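Side-chain contacts in mevalonate kinase (Staphylococcus aureus, PDB 2X7I), which probably catalyses the ATP-dependent phosphorylation of mevalonate to 5-phosphomevalonate, as a member of the GHMP kinase family: residues Lys71-Arg76 against Val109-Ala114; Glu127-Ala132 against Ile146-Ile151. All coordinates share one frame; numbering follows the deposited sequence.

Contact 1 (Lys71-Arg76 against Val109-Ala114)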
# COMPACT_ATOMS: atom_id res chain seq x y z
N LYS A 71 -6.08 -12.29 -14.84
CA LYS A 71 -6.81 -13.10 -15.82
C LYS A 71 -7.95 -13.89 -15.17
O LYS A 71 -9.00 -14.09 -15.79
CB LYS A 71 -5.84 -14.04 -16.56
CG LYS A 71 -4.98 -13.29 -17.57
CD LYS A 71 -3.89 -14.13 -18.21
CE LYS A 71 -3.32 -13.37 -19.44
NZ LYS A 71 -2.15 -14.01 -20.10
N SER A 72 -7.74 -14.33 -13.93
CA SER A 72 -8.79 -15.01 -13.17
C SER A 72 -9.98 -14.09 -12.86
O SER A 72 -11.13 -14.54 -12.91
CB SER A 72 -8.24 -15.60 -11.86
OG SER A 72 -7.44 -16.74 -12.14
N LEU A 73 -9.70 -12.83 -12.52
CA LEU A 73 -10.77 -11.88 -12.25
C LEU A 73 -11.60 -11.61 -13.50
O LEU A 73 -12.82 -11.53 -13.44
CB LEU A 73 -10.23 -10.56 -11.69
CG LEU A 73 -9.48 -10.61 -10.35
CD1 LEU A 73 -9.21 -9.20 -9.82
CD2 LEU A 73 -10.23 -11.46 -9.31
N VAL A 74 -10.94 -11.50 -14.65
CA VAL A 74 -11.64 -11.19 -15.90
C VAL A 74 -12.47 -12.39 -16.39
O VAL A 74 -13.63 -12.23 -16.78
CB VAL A 74 -10.67 -10.72 -16.99
CG1 VAL A 74 -11.44 -10.44 -18.28
CG2 VAL A 74 -9.91 -9.48 -16.54
N ASN A 75 -11.88 -13.59 -16.37
CA ASN A 75 -12.62 -14.80 -16.69
C ASN A 75 -13.88 -14.92 -15.85
O ASN A 75 -14.96 -15.15 -16.38
CB ASN A 75 -11.74 -16.04 -16.49
CG ASN A 75 -10.73 -16.23 -17.60
OD1 ASN A 75 -10.79 -15.57 -18.65
ND2 ASN A 75 -9.78 -17.13 -17.38
N ARG A 76 -13.75 -14.75 -14.54
CA ARG A 76 -14.90 -14.80 -13.63
C ARG A 76 -15.95 -13.75 -13.98
O ARG A 76 -17.14 -14.04 -13.97
CB ARG A 76 -14.46 -14.59 -12.18
CG ARG A 76 -15.55 -14.90 -11.16
CD ARG A 76 -15.13 -14.49 -9.75
NE ARG A 76 -16.20 -14.62 -8.75
CZ ARG A 76 -16.59 -15.77 -8.19
NH1 ARG A 76 -16.03 -16.93 -8.55
NH2 ARG A 76 -17.55 -15.75 -7.27
N VAL A 109 -9.93 -3.68 -5.67
CA VAL A 109 -10.87 -2.57 -5.47
C VAL A 109 -11.14 -1.83 -6.80
O VAL A 109 -12.30 -1.51 -7.10
CB VAL A 109 -10.37 -1.59 -4.39
CG1 VAL A 109 -11.24 -0.33 -4.32
CG2 VAL A 109 -10.33 -2.30 -3.03
N ALA A 110 -10.09 -1.58 -7.58
CA ALA A 110 -10.20 -0.94 -8.88
C ALA A 110 -10.99 -1.80 -9.85
O ALA A 110 -11.88 -1.30 -10.56
CB ALA A 110 -8.83 -0.66 -9.43
N PHE A 111 -10.69 -3.09 -9.89
CA PHE A 111 -11.37 -3.98 -10.82
C PHE A 111 -12.87 -4.11 -10.51
O PHE A 111 -13.70 -4.14 -11.43
CB PHE A 111 -10.73 -5.37 -10.84
CG PHE A 111 -11.36 -6.27 -11.83
CD1 PHE A 111 -10.99 -6.23 -13.16
CD2 PHE A 111 -12.37 -7.13 -11.46
CE1 PHE A 111 -11.60 -7.04 -14.10
CE2 PHE A 111 -12.99 -7.94 -12.39
CZ PHE A 111 -12.60 -7.90 -13.71
N VAL A 112 -13.21 -4.20 -9.22
CA VAL A 112 -14.61 -4.33 -8.81
C VAL A 112 -15.39 -3.05 -9.13
O VAL A 112 -16.49 -3.12 -9.63
CB VAL A 112 -14.76 -4.65 -7.32
CG1 VAL A 112 -16.23 -4.49 -6.89
CG2 VAL A 112 -14.26 -6.06 -7.03
N ARG A 113 -14.80 -1.90 -8.83
CA ARG A 113 -15.37 -0.62 -9.20
C ARG A 113 -15.65 -0.53 -10.71
O ARG A 113 -16.77 -0.24 -11.12
CB ARG A 113 -14.45 0.51 -8.75
CG ARG A 113 -14.57 0.82 -7.27
CD ARG A 113 -13.51 1.80 -6.77
NE ARG A 113 -13.83 2.25 -5.42
CZ ARG A 113 -12.98 2.81 -4.56
NH1 ARG A 113 -11.71 3.01 -4.88
NH2 ARG A 113 -13.41 3.16 -3.36
N ALA A 114 -14.62 -0.80 -11.52
CA ALA A 114 -14.75 -0.83 -12.97
C ALA A 114 -15.87 -1.77 -13.42
O ALA A 114 -16.62 -1.44 -14.34
CB ALA A 114 -13.42 -1.27 -13.60
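Phe111, whose ring fills the space between its own helix and Leu73 and Val74, has a backbone carbonyl oxygen that accepts a hydrogen bond from Ser115 OG one turn further on. Serine suits the following turn because its short hydroxyl can reach back to a carbonyl four residues earlier, while the Phe111 side chain is left to the apolar contact. CG lies anti to the backbone N (chi1 -177°), which carries the ring out from helix 103-119 toward helix 70-80. There it packs against one residue over a face and against another obliquely. Leu73 supplies the face contact: its CB sits 4.0 Å from the centroid of the Phe111 ring and only 17° off the ring normal, a CH-pi arrangement displaced toward the CD2-CE2 side of the rim, where Leu73 CB and Phe111 CE2 are 3.9 Å apart. Further out, Leu73 CD1 lies 4.1 Å from Phe111 CD2; the two side chains slide past each other in opposite directions. The far end of the ring, at CZ, comes within 3.6 Å of Leu73 O, which brings the ring against the backbone itself. The Val74 and Phe111 side chains cross at about a right angle, and Val74 CG2 approaches the ring obliquely, 3.8 Å from Phe111 CE1. A flat aromatic suits this place because it bridges two helices whose nearest CA atoms, those of Leu73 and Phe111, are 8.1 Å apart, and aliphatic Leu73 and Val74 offer it apolar CH groups. Leu73 also rests on Ala135 of helix 125-140, and Val74 on Ile54 of strand 53-58. On other sides of helix 103-119, Ala110 and Ala114 lie on strand 29-45 and Val112 on Leu128, so the contact joins a peripheral helix to one already packed between sheet and helix.

Contact 2 (Glu127-Ala132 against Ile146-Ile151)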
# COMPACT_ATOMS: atom_id res chain seq x y z
N GLU A 127 -20.49 -3.82 -0.01
CA GLU A 127 -20.51 -4.69 -1.18
C GLU A 127 -19.12 -4.75 -1.84
O GLU A 127 -18.62 -5.82 -2.19
CB GLU A 127 -21.56 -4.19 -2.17
CG GLU A 127 -22.01 -5.22 -3.18
CD GLU A 127 -23.31 -4.85 -3.91
OE1 GLU A 127 -23.67 -5.60 -4.86
OE2 GLU A 127 -23.95 -3.82 -3.53
N LEU A 128 -18.50 -3.58 -1.99
CA LEU A 128 -17.15 -3.48 -2.50
C LEU A 128 -16.17 -4.25 -1.63
O LEU A 128 -15.30 -4.95 -2.14
CB LEU A 128 -16.73 -1.99 -2.58
CG LEU A 128 -15.32 -1.66 -3.06
CD1 LEU A 128 -14.96 -2.49 -4.31
CD2 LEU A 128 -15.17 -0.13 -3.32
N ILE A 129 -16.31 -4.10 -0.31
CA ILE A 129 -15.48 -4.79 0.66
C ILE A 129 -15.53 -6.30 0.45
O ILE A 129 -14.49 -6.95 0.34
CB ILE A 129 -15.92 -4.50 2.13
CG1 ILE A 129 -15.65 -3.03 2.51
CG2 ILE A 129 -15.19 -5.42 3.10
CD1 ILE A 129 -14.19 -2.67 2.52
N GLU A 130 -16.75 -6.83 0.39
CA GLU A 130 -16.96 -8.26 0.17
C GLU A 130 -16.39 -8.73 -1.17
O GLU A 130 -15.67 -9.72 -1.22
CB GLU A 130 -18.45 -8.60 0.22
CG GLU A 130 -19.14 -8.26 1.55
CD GLU A 130 -18.80 -9.22 2.66
OE1 GLU A 130 -18.20 -10.27 2.37
OE2 GLU A 130 -19.15 -8.93 3.81
N LYS A 131 -16.71 -8.02 -2.24
CA LYS A 131 -16.28 -8.43 -3.58
C LYS A 131 -14.77 -8.27 -3.78
O LYS A 131 -14.15 -9.09 -4.44
CB LYS A 131 -17.03 -7.64 -4.65
CG LYS A 131 -18.48 -8.05 -4.85
CD LYS A 131 -18.61 -9.21 -5.85
CE LYS A 131 -20.02 -9.28 -6.44
NZ LYS A 131 -20.33 -10.62 -7.06
N ALA A 132 -14.19 -7.22 -3.20
CA ALA A 132 -12.75 -7.01 -3.30
C ALA A 132 -12.01 -8.10 -2.51
O ALA A 132 -11.01 -8.63 -2.99
CB ALA A 132 -12.36 -5.62 -2.81
N ILE A 146 -7.48 -5.75 6.43
CA ILE A 146 -7.01 -4.41 6.81
C ILE A 146 -6.75 -3.52 5.58
O ILE A 146 -7.15 -2.36 5.57
CB ILE A 146 -5.76 -4.46 7.74
CG1 ILE A 146 -5.49 -3.06 8.31
CG2 ILE A 146 -4.53 -4.99 7.01
CD1 ILE A 146 -4.56 -3.06 9.55
N ASP A 147 -6.11 -4.08 4.55
CA ASP A 147 -5.79 -3.33 3.33
C ASP A 147 -7.08 -2.90 2.64
O ASP A 147 -7.24 -1.74 2.30
CB ASP A 147 -4.96 -4.17 2.34
CG ASP A 147 -3.57 -4.57 2.88
OD1 ASP A 147 -3.27 -4.35 4.08
OD2 ASP A 147 -2.77 -5.12 2.07
N THR A 148 -8.01 -3.82 2.46
CA THR A 148 -9.25 -3.51 1.77
C THR A 148 -10.09 -2.46 2.52
O THR A 148 -10.63 -1.53 1.91
CB THR A 148 -10.11 -4.77 1.52
OG1 THR A 148 -9.32 -5.76 0.86
CG2 THR A 148 -11.33 -4.43 0.67
N GLN A 149 -10.20 -2.60 3.83
CA GLN A 149 -10.97 -1.65 4.63
C GLN A 149 -10.31 -0.26 4.64
O GLN A 149 -11.00 0.74 4.50
CB GLN A 149 -11.19 -2.18 6.05
CG GLN A 149 -11.86 -1.20 7.01
CD GLN A 149 -13.24 -0.73 6.57
OE1 GLN A 149 -13.83 -1.30 5.65
NE2 GLN A 149 -13.77 0.30 7.25
N THR A 150 -8.99 -0.21 4.79
CA THR A 150 -8.29 1.08 4.77
C THR A 150 -8.48 1.77 3.42
O THR A 150 -8.81 2.95 3.36
CB THR A 150 -6.78 0.90 5.04
OG1 THR A 150 -6.59 0.21 6.29
CG2 THR A 150 -6.07 2.25 5.08
N ILE A 151 -8.29 1.01 2.34
CA ILE A 151 -8.44 1.54 0.98
C ILE A 151 -9.86 2.02 0.68
O ILE A 151 -10.05 3.15 0.25
CB ILE A 151 -8.00 0.49 -0.07
CG1 ILE A 151 -6.48 0.31 -0.03
CG2 ILE A 151 -8.40 0.92 -1.47
CD1 ILE A 151 -6.02 -0.87 -0.85
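Thr148 and Ile129 bury the most surface here, and they meet through methyl groups: Ile129 CD1 lies 3.8 Å from Thr148 CG2. The threonine divides its two branches between different tasks. CG2 stands anti to the backbone N and faces helix 125-140, where it also touches Ala132 CB at 3.8 Å, while OG1, beside the backbone N, is hydrogen-bonded to both Glu136 OE2 and Ser144 O. A beta-branched residue with one methyl and one hydroxyl is thus well matched to a place that is apolar toward Ile129 and polar at its other branch. The isoleucine reaches across by its longer arm. Its chi1 of -68° sets CG1 beside the backbone N, and a second bend of similar size (chi2 -64°) swings CD1 in toward helix 145-153, although the CB itself does not point there. Ile129 CD1 then also lies 3.8 Å from Thr148 O and 3.4 Å from Gln149 OE1, close packing of a methyl group against oxygens. Gln149 comes to that spot because its chain folds at chi2; a weak hydrogen bond from NE2 to Thr166 OG1 is consistent with the carbonyl end facing Ile129. Ala132, whose lone methyl group fits against Thr148 CG2, lies one turn beyond Ile129 on the same side of its helix. The closest pair of CA atoms, Ile129 and Thr148, is 6.5 Å apart, and the short segments run roughly antiparallel at 148°. Behind this interface, Ile146 and Thr150 rest on strands 29-45 and 157-160, and Asp147 forms a salt bridge with Lys14 of strand 6-16. On the other flank Leu128 packs on Val112 and Arg113, so helix 125-140 meets helix 103-119 as well as helix 145-153; those two also touch directly, at Asp147 and Ala105.

Both contacts belong to the GHMP kinase N-terminal region and lie on the same side of the chain's centre, their own centres about 14 Å apart. Along the chain they come in series, contact 1 closing before contact 2 opens. They meet through helices 103-119 and 125-140, which are successive in sequence: Val112 CG1 packs 3.5 Å from Leu128 CD1, and Val109 CG2 lies 3.9 Å from Ala132 CB. The four helices 70-80, 103-119, 125-140 and 145-153 thus form a continuous layer joined to the mixed sheet. The GLGSS sequence at the start of helix 103-119 matches the glycine-rich phosphate-binding motif of GHMP kinases, so contact 1 lies further along the helix that this motif opens.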